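Local coordinates for MucR Phosphodiesterase (PDB 5M1T), which is an EAL-domain protein of the bacterial phosphodiesterase family that holds two magnesium ions and the ligand C2E in one pocket, at residues G182-T190 against P202-F212. Residues are numbered along the deposited sequence; the frame is centred on the assembly and turned at random.
With MG (magnesium ion), chain E; MG (magnesium ion), chain D; C2E (9,9'-[(2R,3R,3aS,5S,7aR,9R,10R,10aS,12S,14aR)-3,5,10,12-tetrahydroxy-5,12-dioxidooctahydro-2H,7H-difuro[3,2-d:3',2'-j][1,3,7,9,2,8]tetraoxadiphosphacyclododecine-2,9-diyl]bis(2-amino-1,9-dihydro-6H-purin-6-one)), chain C.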
ATOM      1  N   GLY A 182       4.192  17.436   4.188  1.00 27.03           N
ATOM      2  CA  GLY A 182       3.576  17.411   5.521  1.00 27.00           C
ATOM      3  C   GLY A 182       2.680  16.176   5.657  1.00 26.61           C
ATOM      4  O   GLY A 182       2.009  15.798   4.694  1.00 25.79           O
ATOM      5  N   ILE A 183       2.656  15.575   6.846  1.00 26.01           N
ATOM      6  CA  ILE A 183       1.825  14.393   7.103  1.00 26.09           C
ATOM      7  C   ILE A 183       0.810  14.661   8.222  1.00 25.59           C
ATOM      8  O   ILE A 183       1.186  15.002   9.335  1.00 24.83           O
ATOM      9  CB  ILE A 183       2.671  13.174   7.527  1.00 26.43           C
ATOM     10  CG1 ILE A 183       3.741  12.854   6.492  1.00 26.34           C
ATOM     11  CG2 ILE A 183       1.780  11.979   7.841  1.00 26.26           C
ATOM     12  CD1 ILE A 183       3.162  12.395   5.183  1.00 26.54           C
ATOM     13  N   SER A 184      -0.469  14.489   7.904  1.00 25.14           N
ATOM     14  CA  SER A 184      -1.554  14.682   8.855  1.00 26.04           C
ATOM     15  C   SER A 184      -2.273  13.358   9.137  1.00 25.23           C
ATOM     16  O   SER A 184      -2.525  12.557   8.213  1.00 24.40           O
ATOM     17  CB  SER A 184      -2.532  15.718   8.287  1.00 26.80           C
ATOM     18  OG  SER A 184      -3.635  15.918   9.165  1.00 27.87           O
ATOM     19  N   ILE A 185      -2.560  13.094  10.409  1.00 25.14           N
ATOM     20  CA  ILE A 185      -3.383  11.932  10.786  1.00 24.26           C
ATOM     21  C   ILE A 185      -4.838  12.368  10.946  1.00 23.88           C
ATOM     22  O   ILE A 185      -5.196  13.077  11.884  1.00 23.59           O
ATOM     23  CB  ILE A 185      -2.915  11.284  12.090  1.00 24.97           C
ATOM     24  CG1 ILE A 185      -1.427  10.972  12.064  1.00 25.56           C
ATOM     25  CG2 ILE A 185      -3.700  10.008  12.387  1.00 25.13           C
ATOM     26  CD1 ILE A 185      -0.958  10.031  10.984  1.00 26.12           C
ATOM     27  N   ASP A 186      -5.668  11.918  10.028  1.00 23.31           N
ATOM     28  CA  ASP A 186      -7.031  12.389   9.882  1.00 24.38           C
ATOM     29  C   ASP A 186      -8.029  11.570  10.757  1.00 24.28           C
ATOM     30  O   ASP A 186      -7.699  10.481  11.254  1.00 23.53           O
ATOM     31  CB  ASP A 186      -7.409  12.205   8.396  1.00 25.20           C
ATOM     32  CG  ASP A 186      -8.552  13.090   7.951  1.00 26.36           C
ATOM     33  OD1 ASP A 186      -9.134  13.857   8.789  1.00 26.50           O
ATOM     34  OD2 ASP A 186      -8.840  12.998   6.735  1.00 26.27           O
ATOM     35  N   ASP A 187      -9.247  12.070  10.895  1.00 24.07           N
ATOM     36  CA  ASP A 187     -10.305  11.360  11.642  1.00 24.81           C
ATOM     37  C   ASP A 187      -9.832  10.823  12.997  1.00 24.49           C
ATOM     38  O   ASP A 187     -10.198   9.720  13.424  1.00 23.98           O
ATOM     39  CB  ASP A 187     -10.895  10.210  10.815  1.00 25.86           C
ATOM     40  CG  ASP A 187     -11.562  10.688   9.518  1.00 27.14           C
ATOM     41  OD1 ASP A 187     -11.758  11.922   9.302  1.00 27.85           O
ATOM     42  OD2 ASP A 187     -11.891   9.790   8.713  1.00 27.80           O
ATOM     43  N   PHE A 188      -9.015  11.608  13.680  1.00 24.14           N
ATOM     44  CA  PHE A 188      -8.387  11.129  14.890  1.00 24.27           C
ATOM     45  C   PHE A 188      -9.437  10.992  16.003  1.00 24.23           C
ATOM     46  O   PHE A 188     -10.342  11.811  16.153  1.00 23.70           O
ATOM     47  CB  PHE A 188      -7.211  12.007  15.302  1.00 24.41           C
ATOM     48  CG  PHE A 188      -6.309  11.356  16.287  1.00 24.77           C
ATOM     49  CD1 PHE A 188      -5.305  10.511  15.860  1.00 24.88           C
ATOM     50  CD2 PHE A 188      -6.492  11.545  17.659  1.00 24.90           C
ATOM     51  CE1 PHE A 188      -4.472   9.872  16.762  1.00 24.80           C
ATOM     52  CE2 PHE A 188      -5.653  10.918  18.568  1.00 24.81           C
ATOM     53  CZ  PHE A 188      -4.644  10.073  18.114  1.00 24.83           C
ATOM     54  N   GLY A 189      -9.353   9.877  16.712  1.00 24.94           N
ATOM     55  CA  GLY A 189     -10.289   9.564  17.770  1.00 25.50           C
ATOM     56  C   GLY A 189     -11.174   8.414  17.341  1.00 26.03           C
ATOM     57  O   GLY A 189     -11.755   7.740  18.197  1.00 27.38           O
ATOM     58  N   THR A 190     -11.262   8.175  16.033  1.00 25.70           N
ATOM     59  CA  THR A 190     -12.090   7.092  15.487  1.00 26.17           C
ATOM     60  C   THR A 190     -11.417   5.719  15.389  1.00 26.37           C
ATOM     61  O   THR A 190     -12.095   4.724  15.178  1.00 26.50           O
ATOM     62  CB  THR A 190     -12.641   7.422  14.083  1.00 25.54           C
ATOM     63  OG1 THR A 190     -11.571   7.466  13.144  1.00 25.61           O
ATOM     64  CG2 THR A 190     -13.361   8.743  14.096  1.00 25.74           C
ATOM     65  N   PRO A 202       6.329  10.401  11.587  1.00 28.82           N
ATOM     66  CA  PRO A 202       6.706  11.796  11.283  1.00 28.89           C
ATOM     67  C   PRO A 202       5.489  12.615  10.863  1.00 28.58           C
ATOM     68  O   PRO A 202       5.507  13.286   9.823  1.00 27.48           O
ATOM     69  CB  PRO A 202       7.687  11.652  10.109  1.00 29.04           C
ATOM     70  CG  PRO A 202       7.243  10.404   9.420  1.00 29.11           C
ATOM     71  CD  PRO A 202       6.566   9.506  10.445  1.00 28.95           C
ATOM     72  N   ALA A 203       4.429  12.531  11.669  1.00 28.56           N
ATOM     73  CA  ALA A 203       3.260  13.324  11.458  1.00 28.33           C
ATOM     74  C   ALA A 203       3.558  14.706  11.964  1.00 28.30           C
ATOM     75  O   ALA A 203       4.441  14.892  12.762  1.00 29.50           O
ATOM     76  CB  ALA A 203       2.076  12.733  12.204  1.00 28.78           C
ATOM     77  N   SER A 204       2.816  15.671  11.467  1.00 27.81           N
ATOM     78  CA  SER A 204       2.960  17.056  11.837  1.00 28.33           C
ATOM     79  C   SER A 204       1.713  17.546  12.493  1.00 28.07           C
ATOM     80  O   SER A 204       1.752  18.505  13.214  1.00 27.71           O
ATOM     81  CB  SER A 204       3.191  17.899  10.583  1.00 28.87           C
ATOM     82  OG  SER A 204       4.553  17.875  10.277  1.00 29.91           O
ATOM     83  N   GLU A 205       0.585  16.899  12.201  1.00 29.30           N
ATOM     84  CA  GLU A 205      -0.698  17.315  12.781  1.00 29.68           C
ATOM     85  C   GLU A 205      -1.673  16.149  12.983  1.00 28.13           C
ATOM     86  O   GLU A 205      -1.627  15.154  12.261  1.00 26.83           O
ATOM     87  CB  GLU A 205      -1.344  18.424  11.934  1.00 30.98           C
ATOM     88  CG  GLU A 205      -1.824  17.977  10.596  1.00 32.61           C
ATOM     89  CD  GLU A 205      -2.626  19.020   9.793  1.00 35.16           C
ATOM     90  OE1 GLU A 205      -2.311  20.253   9.816  1.00 35.81           O
ATOM     91  OE2 GLU A 205      -3.579  18.561   9.094  1.00 34.55           O
ATOM     92  N   LEU A 206      -2.515  16.282  14.006  1.00 27.06           N
ATOM     93  CA  LEU A 206      -3.677  15.451  14.144  1.00 26.20           C
ATOM     94  C   LEU A 206      -4.911  16.275  13.851  1.00 25.00           C
ATOM     95  O   LEU A 206      -4.980  17.451  14.236  1.00 24.23           O
ATOM     96  CB  LEU A 206      -3.779  14.868  15.535  1.00 26.94           C
ATOM     97  CG  LEU A 206      -2.548  14.226  16.158  1.00 27.73           C
ATOM     98  CD1 LEU A 206      -2.946  13.813  17.555  1.00 27.61           C
ATOM     99  CD2 LEU A 206      -2.045  13.024  15.358  1.00 28.39           C
ATOM    100  N   LYS A 207      -5.888  15.631  13.197  1.00 23.78           N
ATOM    101  CA  LYS A 207      -7.192  16.258  12.914  1.00 23.45           C
ATOM    102  C   LYS A 207      -8.294  15.560  13.711  1.00 22.84           C
ATOM    103  O   LYS A 207      -8.674  14.426  13.410  1.00 22.28           O
ATOM    104  CB  LYS A 207      -7.539  16.220  11.436  1.00 22.63           C
ATOM    105  CG  LYS A 207      -6.418  16.699  10.550  1.00 23.49           C
ATOM    106  CD  LYS A 207      -6.873  16.938   9.130  1.00 23.77           C
ATOM    107  CE  LYS A 207      -7.410  18.346   8.922  1.00 24.47           C
ATOM    108  NZ  LYS A 207      -8.154  18.432   7.598  1.00 24.97           N
ATOM    109  N   ILE A 208      -8.838  16.266  14.694  1.00 22.25           N
ATOM    110  CA  ILE A 208      -9.896  15.694  15.498  1.00 22.36           C
ATOM    111  C   ILE A 208     -11.128  15.406  14.639  1.00 22.74           C
ATOM    112  O   ILE A 208     -11.581  16.299  13.895  1.00 21.63           O
ATOM    113  CB  ILE A 208     -10.335  16.627  16.636  1.00 21.72           C
ATOM    114  CG1 ILE A 208      -9.149  16.999  17.527  1.00 21.80           C
ATOM    115  CG2 ILE A 208     -11.405  15.927  17.438  1.00 21.65           C
ATOM    116  CD1 ILE A 208      -9.399  18.233  18.352  1.00 21.86           C
ATOM    117  N   ASP A 209     -11.685  14.196  14.753  1.00 23.25           N
ATOM    118  CA  ASP A 209     -12.799  13.840  13.874  1.00 24.13           C
ATOM    119  C   ASP A 209     -14.002  14.710  14.182  1.00 25.17           C
ATOM    120  O   ASP A 209     -14.301  14.972  15.363  1.00 25.86           O
ATOM    121  CB  ASP A 209     -13.214  12.399  14.014  1.00 24.87           C
ATOM    122  CG  ASP A 209     -14.298  12.022  13.009  1.00 25.68           C
ATOM    123  OD1 ASP A 209     -14.030  12.049  11.794  1.00 25.73           O
ATOM    124  OD2 ASP A 209     -15.440  11.755  13.434  1.00 26.65           O
ATOM    125  N   ARG A 210     -14.680  15.154  13.128  1.00 25.54           N
ATOM    126  CA  ARG A 210     -15.826  16.034  13.264  1.00 27.22           C
ATOM    127  C   ARG A 210     -16.908  15.450  14.132  1.00 26.71           C
ATOM    128  O   ARG A 210     -17.666  16.200  14.719  1.00 26.89           O
ATOM    129  CB  ARG A 210     -16.429  16.388  11.910  1.00 28.83           C
ATOM    130  CG  ARG A 210     -16.998  15.219  11.109  1.00 31.61           C
ATOM    131  CD  ARG A 210     -17.584  15.764   9.801  1.00 33.51           C
ATOM    132  NE  ARG A 210     -17.957  14.824   8.743  1.00 36.37           N
ATOM    133  CZ  ARG A 210     -17.143  13.946   8.130  1.00 39.18           C
ATOM    134  NH1 ARG A 210     -15.867  13.736   8.529  1.00 38.16           N
ATOM    135  NH2 ARG A 210     -17.632  13.217   7.109  1.00 39.90           N
ATOM    136  N   GLY A 211     -16.982  14.122  14.209  1.00 26.65           N
ATOM    137  CA  GLY A 211     -17.957  13.442  15.074  1.00 26.94           C
ATOM    138  C   GLY A 211     -17.878  13.883  16.522  1.00 27.39           C
ATOM    139  O   GLY A 211     -18.904  14.070  17.199  1.00 28.50           O
ATOM    140  N   PHE A 212     -16.669  14.115  17.001  1.00 27.59           N
ATOM    141  CA  PHE A 212     -16.487  14.556  18.385  1.00 27.84           C
ATOM    142  C   PHE A 212     -16.843  16.012  18.617  1.00 28.32           C
ATOM    143  O   PHE A 212     -17.293  16.392  19.711  1.00 28.36           O
ATOM    144  CB  PHE A 212     -15.055  14.312  18.821  1.00 27.60           C
ATOM    145  CG  PHE A 212     -14.672  12.868  18.763  1.00 27.56           C
ATOM    146  CD1 PHE A 212     -15.162  11.987  19.703  1.00 27.81           C
ATOM    147  CD2 PHE A 212     -13.866  12.392  17.753  1.00 27.51           C
ATOM    148  CE1 PHE A 212     -14.834  10.661  19.674  1.00 27.89           C
ATOM    149  CE2 PHE A 212     -13.544  11.061  17.694  1.00 28.09           C
ATOM    150  CZ  PHE A 212     -14.039  10.187  18.655  1.00 28.29           C
TER
HETATM  151 MG    MG E 703     -11.340  14.214   8.967  1.00 26.36          MG
HETATM  152 MG    MG D 702      -9.346  14.713   5.512  1.00 13.87          MG
HETATM  153  P1  C2E C 701     -12.665  14.043   5.677  1.00 22.24           P
HETATM  154  O2P C2E C 701     -11.230  13.844   5.274  1.00 20.84           O
HETATM  155  O1P C2E C 701     -12.939  13.935   7.163  1.00 23.32           O
HETATM  156  O5' C2E C 701     -13.108  15.480   5.143  1.00 22.29           O
HETATM  157  C5' C2E C 701     -13.878  16.346   5.946  1.00 23.46           C
HETATM  158  C4' C2E C 701     -15.355  16.163   5.685  1.00 24.20           C
HETATM  159  O4' C2E C 701     -16.085  16.926   6.664  1.00 24.39           O
HETATM  160  C3' C2E C 701     -15.778  16.698   4.327  1.00 24.54           C
HETATM  161  O3' C2E C 701     -16.869  15.914   3.846  1.00 24.24           O
HETATM  162  C2' C2E C 701     -16.274  18.097   4.623  1.00 24.90           C
HETATM  163  O2' C2E C 701     -17.221  18.574   3.667  1.00 24.85           O
HETATM  164  C1' C2E C 701     -16.927  17.852   5.975  1.00 25.52           C
HETATM  165  N9  C2E C 701     -17.070  19.054   6.795  1.00 26.89           N
HETATM  166  C8  C2E C 701     -16.168  20.035   6.961  1.00 28.42           C
HETATM  167  N7  C2E C 701     -16.653  20.975   7.801  1.00 28.63           N
HETATM  168  C5  C2E C 701     -17.875  20.582   8.188  1.00 27.16           C
HETATM  169  C6  C2E C 701     -18.924  21.111   9.065  1.00 27.17           C
HETATM  170  O6  C2E C 701     -18.746  22.189   9.674  1.00 26.62           O
HETATM  171  N1  C2E C 701     -20.050  20.389   9.184  1.00 27.66           N
HETATM  172  C2  C2E C 701     -20.239  19.222   8.526  1.00 27.78           C
HETATM  173  N2  C2E C 701     -21.398  18.542   8.681  1.00 28.62           N
HETATM  174  N3  C2E C 701     -19.313  18.679   7.717  1.00 27.41           N
HETATM  175  C4  C2E C 701     -18.144  19.316   7.515  1.00 27.29           C
HETATM  176  P11 C2E C 701     -16.884  15.376   2.331  1.00 24.35           P
HETATM  177  O21 C2E C 701     -16.390  16.488   1.420  1.00 25.26           O
HETATM  178  O11 C2E C 701     -18.281  14.993   1.974  1.00 23.75           O
HETATM  179  O5A C2E C 701     -15.871  14.141   2.264  1.00 23.76           O
HETATM  180  C5A C2E C 701     -16.125  13.002   3.091  1.00 23.16           C
HETATM  181  C4A C2E C 701     -14.903  12.110   3.117  1.00 22.66           C
HETATM  182  O4A C2E C 701     -14.554  11.694   1.800  1.00 22.85           O
HETATM  183  C3A C2E C 701     -13.666  12.821   3.598  1.00 22.98           C
HETATM  184  O3A C2E C 701     -13.608  12.919   5.010  1.00 23.46           O
HETATM  185  C2A C2E C 701     -12.558  11.974   3.029  1.00 22.75           C
HETATM  186  O2A C2E C 701     -12.335  10.810   3.812  1.00 23.97           O
HETATM  187  C1A C2E C 701     -13.135  11.536   1.706  1.00 22.88           C
HETATM  188  N91 C2E C 701     -12.566  12.354   0.596  1.00 23.00           N
HETATM  189  C81 C2E C 701     -12.962  13.562   0.145  1.00 22.66           C
HETATM  190  N71 C2E C 701     -12.201  13.955  -0.911  1.00 22.34           N
HETATM  191  C51 C2E C 701     -11.306  12.975  -1.128  1.00 22.03           C
HETATM  192  C61 C2E C 701     -10.200  12.730  -2.070  1.00 22.16           C
HETATM  193  O61 C2E C 701      -9.908  13.583  -2.936  1.00 22.02           O
HETATM  194  N11 C2E C 701      -9.518  11.577  -1.953  1.00 22.23           N
HETATM  195  C21 C2E C 701      -9.818  10.663  -1.005  1.00 22.82           C
HETATM  196  N21 C2E C 701      -9.102   9.527  -0.934  1.00 24.19           N
HETATM  197  N31 C2E C 701     -10.814  10.815  -0.106  1.00 22.31           N
HETATM  198  C41 C2E C 701     -11.554  11.938  -0.132  1.00 22.18           C
HETATM  199  O   HOH W   1       4.961  15.755   8.449  1.00 25.40           O
HETATM  200  O   HOH W   2     -10.326  16.131   6.822  1.00 24.74           O
HETATM  201  O   HOH W   3     -13.193  13.340   9.805  1.00 14.89           O
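Ile185 pairs with Leu206 where two neighbouring parallel strands of the EAL-domain barrel meet, joined by a beta-alpha-beta crossover through helix 195-200. Ile185 N donates to Glu205 O at 2.9 Å, and Ile185 O accepts from Lys207 N, the pattern of a parallel bridge. Beyond this ladder a beta bulge shifts the register by one, and Phe188 N reaches Lys207 O. The bulge falls at Asp186 and Asp187, whose carboxylates bind metal. Asp186 bridges the two magnesium ions: OD1 binds one and OD2 the other, each at 2.2 Å. Asp187 OD1 joins Asp186 OD1 on the first ion, as does Glu243. Each ion also binds a phosphate oxygen of C2E. Asp187 N donates to Asp186 OD1 from above the carboxylate plane, which probably helps hold that group in place.

Lys207 runs past Ser184, with its CG 3.2 Å from Ser184 OG. Its NZ forms salt bridges with Glu156 and Glu65, two further metal ligands, so it is second shell to the site. With OG anti to the backbone N (chi1 178°), Ser184 donates to the anti lone pair of Glu205 OE2 at 2.6 Å. Glu205 OE1 is salt-bridged to Lys53.

On the other face of the sheet, Ile185 and Leu206 lie side by side. Leu206 CD1 sits over the centre of the Phe188 ring, a CH-pi contact, and Phe188 also packs on Ile229 of helix 220-236. Asp209 N-caps the helix that follows: its OD2 accepts from Gly211 N, while its backbone N donates to Phe188 O at 3.1 Å.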